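Local coordinates for phosphoribosyl-aminoimidazole carboxylase (Aspergillus clavatus, PDB 3K5I), which probably catalyses the ATP-dependent carboxylation of 5-aminoimidazole ribonucleotide to its N5-carboxy derivative in purine biosynthesis, as an ATP-grasp enzyme, at residues K75-R81 and D98-E104; Y224-E228 and V239-R244; S331-I337 and K373-V379. All blocks are in the same frame, centred on the assembly; numbering follows the deposited sequence.

The three contacts run from a partly exposed helix pair to the buried strands of a large antiparallel sheet. Contact 1, in the preATP-grasp region, joins two helices through a salt-bridge network, partly exposed, and a small apolar patch; its nearest atoms are about 15 Å from contact 3 and about 22 Å from contact 2. Contacts 2 and 3 are buried and belong to one sheet, where strands 235-241 and 331-337 are neighbours, so the ATP-grasp and C-terminal regions meet there. Contact 2 adds a carboxylate-guanidinium pair to a hairpin's ladder, whereas contact 3 is a backbone ladder with an apolar face and a more polar one, whose lysine lies near the substrate.

Contact 1. Residues K75-R81 and D98-E104; sequences KEREAVR and DTYALEE
Arg77 reaches across to Asp98 and Glu104, and with Arg81 the four residues make a small salt-bridge network. Arg77 NH1 donates to Asp98 OD2 at 3.0 Å along a fairly straight path (161°), with the oxygen at the edge of the guanidinium, close to its plane, and its syn lone pair engaged. The guanidinium and carboxylate planes are turned 65° apart. The bends of the Arg77 chain at chi2 and chi3 fold the group back over the start of helix 99-105, where Tyr100 CB lies over one guanidinium face, toward its rim. Arg77 NE has a weak, bent bond to Glu104 OE2, and Arg81 pairs with this same oxygen through NH2, although crowding in the model makes the position of that nitrogen doubtful.

Asp98 is also the N-cap of helix 99-105. Asp98 OD1 accepts from Tyr100 N at 2.9 Å, nearly end-on, and from Ala101 N at 3.2 Å, from well above the carboxylate plane. Aspartate suits this place because one oxygen serves the first turn's amides while the other meets arginine; the negative charge should also be favoured by the helix end.

Apolar packing lies below the charges. The CB of Ala101 sits 3.5 Å from Val80 CG1, and Val80 CG1 also meets Leu102 CD2 at 3.9 Å. A small residue at Ala101 allows close approach, with Ala101 CB 3.4 Å from Arg77 O.

The short helical segments cross at -45°, their axes 8.6 Å apart at closest approach, within the preATP-grasp domain. Val80 and Ala79 rest on Leu53 of strand 49-54, while on the other helix Leu102 packs against Trp115 and Thr99 against Ile118 of helix 115-121.

Contact 2. Residues Y224-E228 and V239-R244; sequences YPTVE and VYAPAR
This contact is the open end of an antiparallel beta hairpin, strands 221-232 and 235-241, in the ATP-grasp region. Glu228 and Tyr240 form a hydrogen-bonded pair: Tyr240 N reaches Glu228 O at 3.0 Å and Glu228 N returns a bond to Tyr240 O at 3.2 Å. Beyond the strand, a cis peptide before Pro242 redirects the chain, and Ala243 N still donates to Thr226 O at 3.0 Å. Proline suits this bend because it accepts the cis form more readily than other residues.

On one side of the hairpin Val227 points its branched methyls at Val239 and Ala241. Val227 CG2 lies 3.7 Å from Val239 CG1, while Val227 CG1 and Ala241 CB are 3.2 Å apart, closer than usual for two methyls, so the small alanine suits the place.

On the other side Glu228, extended beyond CG, brings its carboxylate to the guanidinium edge of Arg244, their planes 40° apart. The Tyr240 ring instead lies against a guanidinium face, and Arg244 NH2 has a second acidic partner in Glu388. The grip on Glu228 is side-on: Arg244 NH1 meets Glu228 OE2 at 3.2 Å, while Arg244 NE meets Glu228 OE1 at 3.1 Å and 175°. Arg244 N approaches Glu228 OE1 from the opposite face of the carboxylate, at 3.2 Å.

Contact 3. Residues S331-I337 and K373-V379; sequences SIMLNII and KMGHITV
A chi1 of 175°, anti to the backbone N, sets Met333 CG toward His376 on the neighbouring strand, while chi1 of 77° puts the His376 ring between its own backbone N and carbonyl carbon, its CD2 side nearest to Met333. Met333 CG comes within 3.6 Å of His376 CD2, the two side chains crossing at about a right angle, and the bend at chi2 leaves the sulfur oblique to the ring. A flexible thioether fits itself readily to such a flat partner. The ring is further held by a hydrogen bond between ND1 and Tyr363 OH and by stacking with His361 and His297.

On the same face Asn335 ND2 lies 3.7 Å from Lys373 CE. Asn335 ND2 bonds to Cys236 O, and both it and Lys373 NZ bond to Asn294 OD1; the lysine amine also pairs with Asp173, a residue of the 5-aminoimidazole ribonucleotide pocket. Ile337 CD1 packs along the lysine's aliphatic stem, 3.9 Å from Lys373 CG. The reverse face is apolar, with Ile336 CD1 against Ile377 CD1 at 3.7 Å, and helix 344-352 covers both.

Backbone bonds join the strands in antiparallel register: Val379 N to Ile332 O at 2.7 Å, Leu334 N to Ile377 O at 2.9 Å and Ile377 N to Leu334 O at 3.1 Å. Near Lys373 the pattern changes. Met374 N bonds to Ile336 O at 2.8 Å, Gly375 N only weakly to that same oxygen, and Gly375, without a side chain, sits beneath Ile336. Two residues facing one make this a classic beta bulge, here at the substrate-side end of an antiparallel strand pair.

Contact 1. Residues K75-R81 and D98-E104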
loop_
_atom_site.group_PDB
_atom_site.type_symbol
_atom_site.label_atom_id
_atom_site.label_comp_id
_atom_site.label_asym_id
_atom_site.label_seq_id
_atom_site.Cartn_x
_atom_site.Cartn_y
_atom_site.Cartn_z
ATOM N N LYS A 75 -3.886 -2.823 27.845
ATOM C CA LYS A 75 -4.689 -3.418 28.942
ATOM C C LYS A 75 -4.317 -2.589 30.188
ATOM O O LYS A 75 -4.514 -3.007 31.345
ATOM C CB LYS A 75 -4.130 -4.811 29.270
ATOM C CG LYS A 75 -4.140 -5.814 28.175
ATOM C CD LYS A 75 -3.403 -7.068 28.627
ATOM C CE LYS A 75 -3.043 -7.987 27.429
ATOM N NZ LYS A 75 -1.625 -8.434 27.141
ATOM N N GLU A 76 -3.729 -1.422 29.945
ATOM C CA GLU A 76 -3.242 -0.560 31.022
ATOM C C GLU A 76 -4.063 0.688 31.276
ATOM O O GLU A 76 -3.858 1.605 30.516
ATOM C CB GLU A 76 -1.848 -0.136 30.583
ATOM C CG GLU A 76 -0.918 0.288 31.708
ATOM C CD GLU A 76 0.467 0.812 31.331
ATOM O OE1 GLU A 76 1.112 0.421 30.322
ATOM O OE2 GLU A 76 0.906 1.648 32.146
ATOM N N ARG A 77 -4.927 0.688 32.301
ATOM C CA ARG A 77 -5.808 1.771 32.792
ATOM C C ARG A 77 -5.488 3.238 32.505
ATOM O O ARG A 77 -6.297 3.929 31.893
ATOM C CB ARG A 77 -5.923 1.665 34.318
ATOM C CG ARG A 77 -7.148 2.271 34.972
ATOM C CD ARG A 77 -8.432 1.915 34.230
ATOM N NE ARG A 77 -9.451 1.666 35.236
ATOM C CZ ARG A 77 -9.869 0.458 35.612
ATOM N NH1 ARG A 77 -9.473 -0.740 35.102
ATOM N NH2 ARG A 77 -10.746 0.544 36.584
ATOM N N GLU A 78 -4.317 3.681 32.973
ATOM C CA GLU A 78 -3.775 5.033 32.813
ATOM C C GLU A 78 -3.134 5.357 31.455
ATOM O O GLU A 78 -3.010 6.525 31.083
ATOM C CB GLU A 78 -2.768 5.342 33.943
ATOM C CG GLU A 78 -3.379 5.648 35.340
ATOM C CD GLU A 78 -4.750 6.360 35.366
ATOM O OE1 GLU A 78 -4.891 7.464 34.784
ATOM O OE2 GLU A 78 -5.719 5.809 35.978
ATOM N N ALA A 79 -2.705 4.324 30.728
ATOM C CA ALA A 79 -2.093 4.432 29.412
ATOM C C ALA A 79 -3.293 4.593 28.478
ATOM O O ALA A 79 -3.307 5.521 27.642
ATOM C CB ALA A 79 -1.344 3.120 29.140
ATOM N N VAL A 80 -4.305 3.731 28.696
ATOM C CA VAL A 80 -5.590 3.720 27.943
ATOM C C VAL A 80 -6.205 5.158 28.009
ATOM O O VAL A 80 -6.604 5.736 26.984
ATOM C CB VAL A 80 -6.591 2.488 28.280
ATOM C CG1 VAL A 80 -7.975 2.632 27.638
ATOM C CG2 VAL A 80 -6.130 0.979 28.045
ATOM N N ARG A 81 -6.219 5.765 29.210
ATOM C CA ARG A 81 -6.763 7.110 29.508
ATOM C C ARG A 81 -5.969 8.315 28.956
ATOM O O ARG A 81 -6.457 9.343 28.527
ATOM C CB ARG A 81 -6.823 7.201 31.043
ATOM C CG ARG A 81 -7.904 8.093 31.630
ATOM C CD ARG A 81 -7.834 8.328 33.179
ATOM N NE ARG A 81 -9.059 9.021 33.585
ATOM C CZ ARG A 81 -10.190 8.427 33.966
ATOM N NH1 ARG A 81 -11.251 9.155 34.292
ATOM N NH2 ARG A 81 -10.278 7.107 34.042
ATOM N N ASP A 98 -8.369 -2.644 28.035
ATOM C CA ASP A 98 -9.037 -2.372 29.287
ATOM C C ASP A 98 -10.293 -1.598 28.981
ATOM O O ASP A 98 -10.269 -0.389 28.862
ATOM C CB ASP A 98 -8.036 -1.706 30.251
ATOM C CG ASP A 98 -8.644 -1.304 31.552
ATOM O OD1 ASP A 98 -9.852 -1.545 31.603
ATOM O OD2 ASP A 98 -7.970 -0.794 32.477
ATOM N N THR A 99 -11.415 -2.297 28.883
ATOM C CA THR A 99 -12.670 -1.615 28.611
ATOM C C THR A 99 -13.230 -0.812 29.781
ATOM O O THR A 99 -14.218 -0.105 29.600
ATOM C CB THR A 99 -13.693 -2.626 28.074
ATOM O OG1 THR A 99 -14.153 -3.499 29.126
ATOM C CG2 THR A 99 -12.869 -3.448 27.076
ATOM N N TYR A 100 -12.605 -0.939 30.953
ATOM C CA TYR A 100 -13.057 -0.197 32.143
ATOM C C TYR A 100 -12.503 1.214 32.084
ATOM O O TYR A 100 -13.237 2.188 32.273
ATOM C CB TYR A 100 -12.678 -0.941 33.413
ATOM C CG TYR A 100 -13.479 -2.219 33.490
ATOM C CD1 TYR A 100 -14.740 -2.245 34.092
ATOM C CD2 TYR A 100 -12.985 -3.385 32.950
ATOM C CE1 TYR A 100 -15.472 -3.408 34.141
ATOM C CE2 TYR A 100 -13.680 -4.561 33.027
ATOM C CZ TYR A 100 -14.952 -4.572 33.583
ATOM O OH TYR A 100 -15.602 -5.768 33.756
ATOM N N ALA A 101 -11.232 1.316 31.715
ATOM C CA ALA A 101 -10.623 2.623 31.535
ATOM C C ALA A 101 -11.468 3.267 30.440
ATOM O O ALA A 101 -11.725 4.456 30.511
ATOM C CB ALA A 101 -9.206 2.513 30.946
ATOM N N LEU A 102 -11.847 2.534 29.394
ATOM C CA LEU A 102 -12.673 3.090 28.295
ATOM C C LEU A 102 -14.063 3.595 28.731
ATOM O O LEU A 102 -14.516 4.649 28.259
ATOM C CB LEU A 102 -12.874 2.128 27.125
ATOM C CG LEU A 102 -11.787 1.691 26.116
ATOM C CD1 LEU A 102 -12.247 0.602 25.112
ATOM C CD2 LEU A 102 -11.134 2.840 25.368
ATOM N N GLU A 103 -14.733 2.857 29.625
ATOM C CA GLU A 103 -16.030 3.297 30.156
ATOM C C GLU A 103 -15.739 4.613 30.959
ATOM O O GLU A 103 -16.491 5.569 30.951
ATOM C CB GLU A 103 -16.582 2.198 31.076
ATOM C CG GLU A 103 -17.936 2.499 31.805
ATOM C CD GLU A 103 -18.410 1.341 32.717
ATOM O OE1 GLU A 103 -17.515 0.471 32.987
ATOM O OE2 GLU A 103 -19.610 1.295 33.125
ATOM N N GLU A 104 -14.606 4.674 31.642
ATOM C CA GLU A 104 -14.290 5.839 32.421
ATOM C C GLU A 104 -14.100 7.072 31.604
ATOM O O GLU A 104 -14.446 8.181 32.034
ATOM C CB GLU A 104 -12.924 5.681 33.044
ATOM C CG GLU A 104 -12.807 6.073 34.488
ATOM C CD GLU A 104 -11.998 5.002 35.185
ATOM O OE1 GLU A 104 -12.558 4.309 36.057
ATOM O OE2 GLU A 104 -10.822 4.805 34.808
#

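Contact 2. Residues Y224-E228 and V239-R244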
loop_
_atom_site.group_PDB
_atom_site.type_symbol
_atom_site.label_atom_id
_atom_site.label_comp_id
_atom_site.label_asym_id
_atom_site.label_seq_id
_atom_site.Cartn_x
_atom_site.Cartn_y
_atom_site.Cartn_z
ATOM N N TYR A 224 -17.920 -7.316 2.778
ATOM C CA TYR A 224 -17.131 -7.786 1.664
ATOM C C TYR A 224 -17.614 -9.170 1.299
ATOM O O TYR A 224 -18.425 -9.758 2.050
ATOM C CB TYR A 224 -15.641 -7.760 2.021
ATOM C CG TYR A 224 -15.016 -6.358 2.169
ATOM C CD1 TYR A 224 -15.058 -5.693 3.405
ATOM C CD2 TYR A 224 -14.302 -5.752 1.129
ATOM C CE1 TYR A 224 -14.465 -4.460 3.589
ATOM C CE2 TYR A 224 -13.687 -4.499 1.312
ATOM C CZ TYR A 224 -13.756 -3.843 2.509
ATOM O OH TYR A 224 -13.123 -2.594 2.632
ATOM N N PRO A 225 -17.138 -9.726 0.188
ATOM C CA PRO A 225 -17.616 -11.074 -0.145
ATOM C C PRO A 225 -17.161 -12.121 0.887
ATOM O O PRO A 225 -16.223 -11.922 1.683
ATOM C CB PRO A 225 -16.934 -11.356 -1.480
ATOM C CG PRO A 225 -16.856 -10.003 -2.134
ATOM C CD PRO A 225 -16.448 -9.098 -0.954
ATOM N N THR A 226 -17.878 -13.236 0.930
ATOM C CA THR A 226 -17.566 -14.338 1.833
ATOM C C THR A 226 -16.294 -14.963 1.231
ATOM O O THR A 226 -16.138 -15.115 -0.014
ATOM C CB THR A 226 -18.668 -15.405 1.714
ATOM O OG1 THR A 226 -19.957 -14.841 1.992
ATOM C CG2 THR A 226 -18.374 -16.645 2.555
ATOM N N VAL A 227 -15.344 -15.226 2.115
ATOM C CA VAL A 227 -14.057 -15.858 1.799
ATOM C C VAL A 227 -13.961 -17.212 2.538
ATOM O O VAL A 227 -14.723 -17.534 3.487
ATOM C CB VAL A 227 -12.809 -15.014 2.092
ATOM C CG1 VAL A 227 -12.842 -13.694 1.302
ATOM C CG2 VAL A 227 -12.747 -14.799 3.513
ATOM N N GLU A 228 -13.083 -18.064 2.022
ATOM C CA GLU A 228 -12.881 -19.421 2.521
ATOM C C GLU A 228 -11.561 -19.366 3.233
ATOM O O GLU A 228 -10.576 -18.929 2.632
ATOM C CB GLU A 228 -12.522 -20.206 1.252
ATOM C CG GLU A 228 -11.875 -21.530 1.587
ATOM C CD GLU A 228 -11.752 -22.365 0.336
ATOM O OE1 GLU A 228 -12.035 -21.893 -0.781
ATOM O OE2 GLU A 228 -11.345 -23.518 0.467
ATOM N N VAL A 239 -6.244 -17.811 2.912
ATOM C CA VAL A 239 -7.533 -17.172 2.633
ATOM C C VAL A 239 -7.725 -17.178 1.096
ATOM O O VAL A 239 -6.799 -16.764 0.420
ATOM C CB VAL A 239 -7.719 -15.776 3.284
ATOM C CG1 VAL A 239 -9.077 -15.159 2.836
ATOM C CG2 VAL A 239 -7.673 -15.868 4.838
ATOM N N TYR A 240 -8.869 -17.634 0.569
ATOM C CA TYR A 240 -9.200 -17.632 -0.888
ATOM C C TYR A 240 -10.373 -16.687 -1.022
ATOM O O TYR A 240 -11.454 -16.829 -0.458
ATOM C CB TYR A 240 -9.634 -18.992 -1.421
ATOM C CG TYR A 240 -8.571 -20.037 -1.239
ATOM C CD1 TYR A 240 -8.320 -20.593 0.015
ATOM C CD2 TYR A 240 -7.764 -20.409 -2.303
ATOM C CE1 TYR A 240 -7.328 -21.519 0.199
ATOM C CE2 TYR A 240 -6.745 -21.355 -2.104
ATOM C CZ TYR A 240 -6.558 -21.923 -0.883
ATOM O OH TYR A 240 -5.533 -22.844 -0.810
ATOM N N ALA A 241 -10.164 -15.655 -1.812
ATOM C CA ALA A 241 -11.226 -14.683 -1.899
ATOM C C ALA A 241 -11.590 -14.419 -3.349
ATOM O O ALA A 241 -10.738 -14.081 -4.145
ATOM C CB ALA A 241 -10.698 -13.417 -1.122
ATOM N N PRO A 242 -12.856 -14.612 -3.718
ATOM C CA PRO A 242 -13.921 -15.031 -2.809
ATOM C C PRO A 242 -13.791 -16.537 -2.591
ATOM O O PRO A 242 -12.953 -17.136 -3.275
ATOM C CB PRO A 242 -15.173 -14.712 -3.631
ATOM C CG PRO A 242 -14.695 -15.010 -5.051
ATOM C CD PRO A 242 -13.234 -14.785 -5.127
ATOM N N ALA A 243 -14.612 -17.109 -1.696
ATOM C CA ALA A 243 -14.637 -18.527 -1.306
ATOM C C ALA A 243 -14.937 -19.411 -2.532
ATOM O O ALA A 243 -15.843 -19.120 -3.327
ATOM C CB ALA A 243 -15.787 -18.754 -0.393
ATOM N N ARG A 244 -14.184 -20.496 -2.670
ATOM C CA ARG A 244 -14.308 -21.444 -3.786
ATOM C C ARG A 244 -15.377 -22.546 -3.552
ATOM O O ARG A 244 -15.505 -23.096 -2.436
ATOM C CB ARG A 244 -12.923 -22.144 -3.942
ATOM C CG ARG A 244 -11.708 -21.246 -4.306
ATOM C CD ARG A 244 -10.311 -21.921 -4.299
ATOM N NE ARG A 244 -10.067 -22.666 -3.051
ATOM C CZ ARG A 244 -9.123 -23.584 -2.822
ATOM N NH1 ARG A 244 -9.014 -24.214 -1.644
ATOM N NH2 ARG A 244 -8.245 -23.904 -3.748
#

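Contact 3. Residues S331-I337 and K373-V379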
loop_
_atom_site.group_PDB
_atom_site.type_symbol
_atom_site.label_atom_id
_atom_site.label_comp_id
_atom_site.label_asym_id
_atom_site.label_seq_id
_atom_site.Cartn_x
_atom_site.Cartn_y
_atom_site.Cartn_z
ATOM N N SER A 331 -8.022 -13.771 -5.454
ATOM C CA SER A 331 -6.782 -13.755 -4.690
ATOM C C SER A 331 -6.671 -14.763 -3.562
ATOM O O SER A 331 -7.627 -15.386 -3.098
ATOM C CB SER A 331 -6.297 -12.350 -4.348
ATOM O OG SER A 331 -7.233 -11.604 -3.597
ATOM N N ILE A 332 -5.432 -14.963 -3.160
ATOM C CA ILE A 332 -5.184 -15.921 -2.093
ATOM C C ILE A 332 -4.196 -15.254 -1.118
ATOM O O ILE A 332 -3.195 -14.672 -1.558
ATOM C CB ILE A 332 -4.511 -17.257 -2.681
ATOM C CG1 ILE A 332 -5.456 -17.924 -3.673
ATOM C CG2 ILE A 332 -4.331 -18.376 -1.604
ATOM C CD1 ILE A 332 -4.740 -18.940 -4.532
ATOM N N MET A 333 -4.453 -15.339 0.187
ATOM C CA MET A 333 -3.493 -14.765 1.139
ATOM C C MET A 333 -3.035 -15.976 1.922
ATOM O O MET A 333 -3.864 -16.832 2.332
ATOM C CB MET A 333 -4.126 -13.712 2.068
ATOM C CG MET A 333 -3.239 -13.107 3.217
ATOM S SD MET A 333 -4.117 -13.273 4.815
ATOM C CE MET A 333 -4.022 -14.949 5.130
ATOM N N LEU A 334 -1.712 -15.992 2.092
ATOM C CA LEU A 334 -1.009 -17.016 2.866
ATOM C C LEU A 334 -0.345 -16.323 4.083
ATOM O O LEU A 334 0.262 -15.262 3.948
ATOM C CB LEU A 334 0.056 -17.694 1.987
ATOM C CG LEU A 334 0.865 -18.763 2.743
ATOM C CD1 LEU A 334 0.189 -20.120 2.856
ATOM C CD2 LEU A 334 2.098 -18.978 1.953
ATOM N N ASN A 335 -0.478 -16.846 5.296
ATOM C CA ASN A 335 0.153 -16.171 6.429
ATOM C C ASN A 335 1.569 -16.676 6.473
ATOM O O ASN A 335 1.747 -17.785 6.033
ATOM C CB ASN A 335 -0.495 -16.585 7.773
ATOM C CG ASN A 335 -1.551 -15.586 8.213
ATOM O OD1 ASN A 335 -1.577 -14.442 7.723
ATOM N ND2 ASN A 335 -2.453 -16.009 9.095
ATOM N N ILE A 336 2.503 -15.899 7.021
ATOM C CA ILE A 336 3.884 -16.274 7.229
ATOM C C ILE A 336 3.946 -16.358 8.742
ATOM O O ILE A 336 3.953 -15.382 9.475
ATOM C CB ILE A 336 4.826 -15.214 6.806
ATOM C CG1 ILE A 336 4.700 -15.013 5.303
ATOM C CG2 ILE A 336 6.237 -15.633 7.153
ATOM C CD1 ILE A 336 5.590 -13.899 4.950
ATOM N N ILE A 337 3.945 -17.589 9.210
ATOM C CA ILE A 337 3.931 -17.922 10.621
ATOM C C ILE A 337 5.334 -18.249 11.119
ATOM O O ILE A 337 6.081 -18.891 10.383
ATOM C CB ILE A 337 3.123 -19.278 10.578
ATOM C CG1 ILE A 337 1.770 -18.981 9.983
ATOM C CG2 ILE A 337 2.967 -19.898 11.933
ATOM C CD1 ILE A 337 1.330 -17.682 10.643
ATOM N N LYS A 373 2.543 -14.944 13.916
ATOM C CA LYS A 373 2.164 -14.268 12.684
ATOM C C LYS A 373 3.156 -13.114 12.457
ATOM O O LYS A 373 3.137 -12.077 13.140
ATOM C CB LYS A 373 0.719 -13.708 12.665
ATOM C CG LYS A 373 -0.378 -14.765 12.630
ATOM C CD LYS A 373 -1.765 -14.145 12.645
ATOM C CE LYS A 373 -2.822 -15.266 12.735
ATOM N NZ LYS A 373 -4.224 -14.675 12.867
ATOM N N MET A 374 3.996 -13.342 11.461
ATOM C CA MET A 374 5.044 -12.440 11.097
ATOM C C MET A 374 4.925 -11.615 9.836
ATOM O O MET A 374 5.730 -10.691 9.600
ATOM C CB MET A 374 6.236 -13.395 10.943
ATOM C CG MET A 374 6.583 -14.157 12.261
ATOM S SD MET A 374 6.781 -13.139 13.724
ATOM C CE MET A 374 8.294 -11.970 13.546
ATOM N N GLY A 375 3.934 -11.935 9.006
ATOM C CA GLY A 375 3.757 -11.181 7.794
ATOM C C GLY A 375 2.723 -12.026 6.979
ATOM O O GLY A 375 2.190 -12.988 7.502
ATOM N N HIS A 376 2.385 -11.637 5.752
ATOM C CA HIS A 376 1.455 -12.313 4.847
ATOM C C HIS A 376 1.821 -11.952 3.432
ATOM O O HIS A 376 2.485 -10.946 3.209
ATOM C CB HIS A 376 -0.026 -12.049 5.125
ATOM C CG HIS A 376 -0.525 -10.703 4.660
ATOM N ND1 HIS A 376 -0.632 -9.633 5.524
ATOM C CD2 HIS A 376 -1.021 -10.268 3.468
ATOM C CE1 HIS A 376 -1.165 -8.600 4.892
ATOM N NE2 HIS A 376 -1.402 -8.952 3.634
ATOM N N ILE A 377 1.423 -12.828 2.507
ATOM C CA ILE A 377 1.686 -12.650 1.089
ATOM C C ILE A 377 0.313 -12.739 0.484
ATOM O O ILE A 377 -0.507 -13.607 0.848
ATOM C CB ILE A 377 2.323 -13.845 0.393
ATOM C CG1 ILE A 377 3.539 -14.286 1.183
ATOM C CG2 ILE A 377 2.709 -13.452 -1.075
ATOM C CD1 ILE A 377 4.406 -13.107 1.482
ATOM N N THR A 378 0.060 -11.813 -0.428
ATOM C CA THR A 378 -1.254 -11.901 -1.055
ATOM C C THR A 378 -1.017 -12.063 -2.551
ATOM O O THR A 378 -0.360 -11.217 -3.152
ATOM C CB THR A 378 -2.173 -10.640 -0.820
ATOM O OG1 THR A 378 -2.658 -10.599 0.508
ATOM C CG2 THR A 378 -3.463 -10.758 -1.631
ATOM N N VAL A 379 -1.606 -13.097 -3.134
ATOM C CA VAL A 379 -1.460 -13.266 -4.606
ATOM C C VAL A 379 -2.783 -13.081 -5.393
ATOM O O VAL A 379 -3.835 -13.675 -5.074
ATOM C CB VAL A 379 -0.821 -14.638 -4.910
ATOM C CG1 VAL A 379 -0.717 -14.917 -6.394
ATOM C CG2 VAL A 379 0.527 -14.677 -4.284
#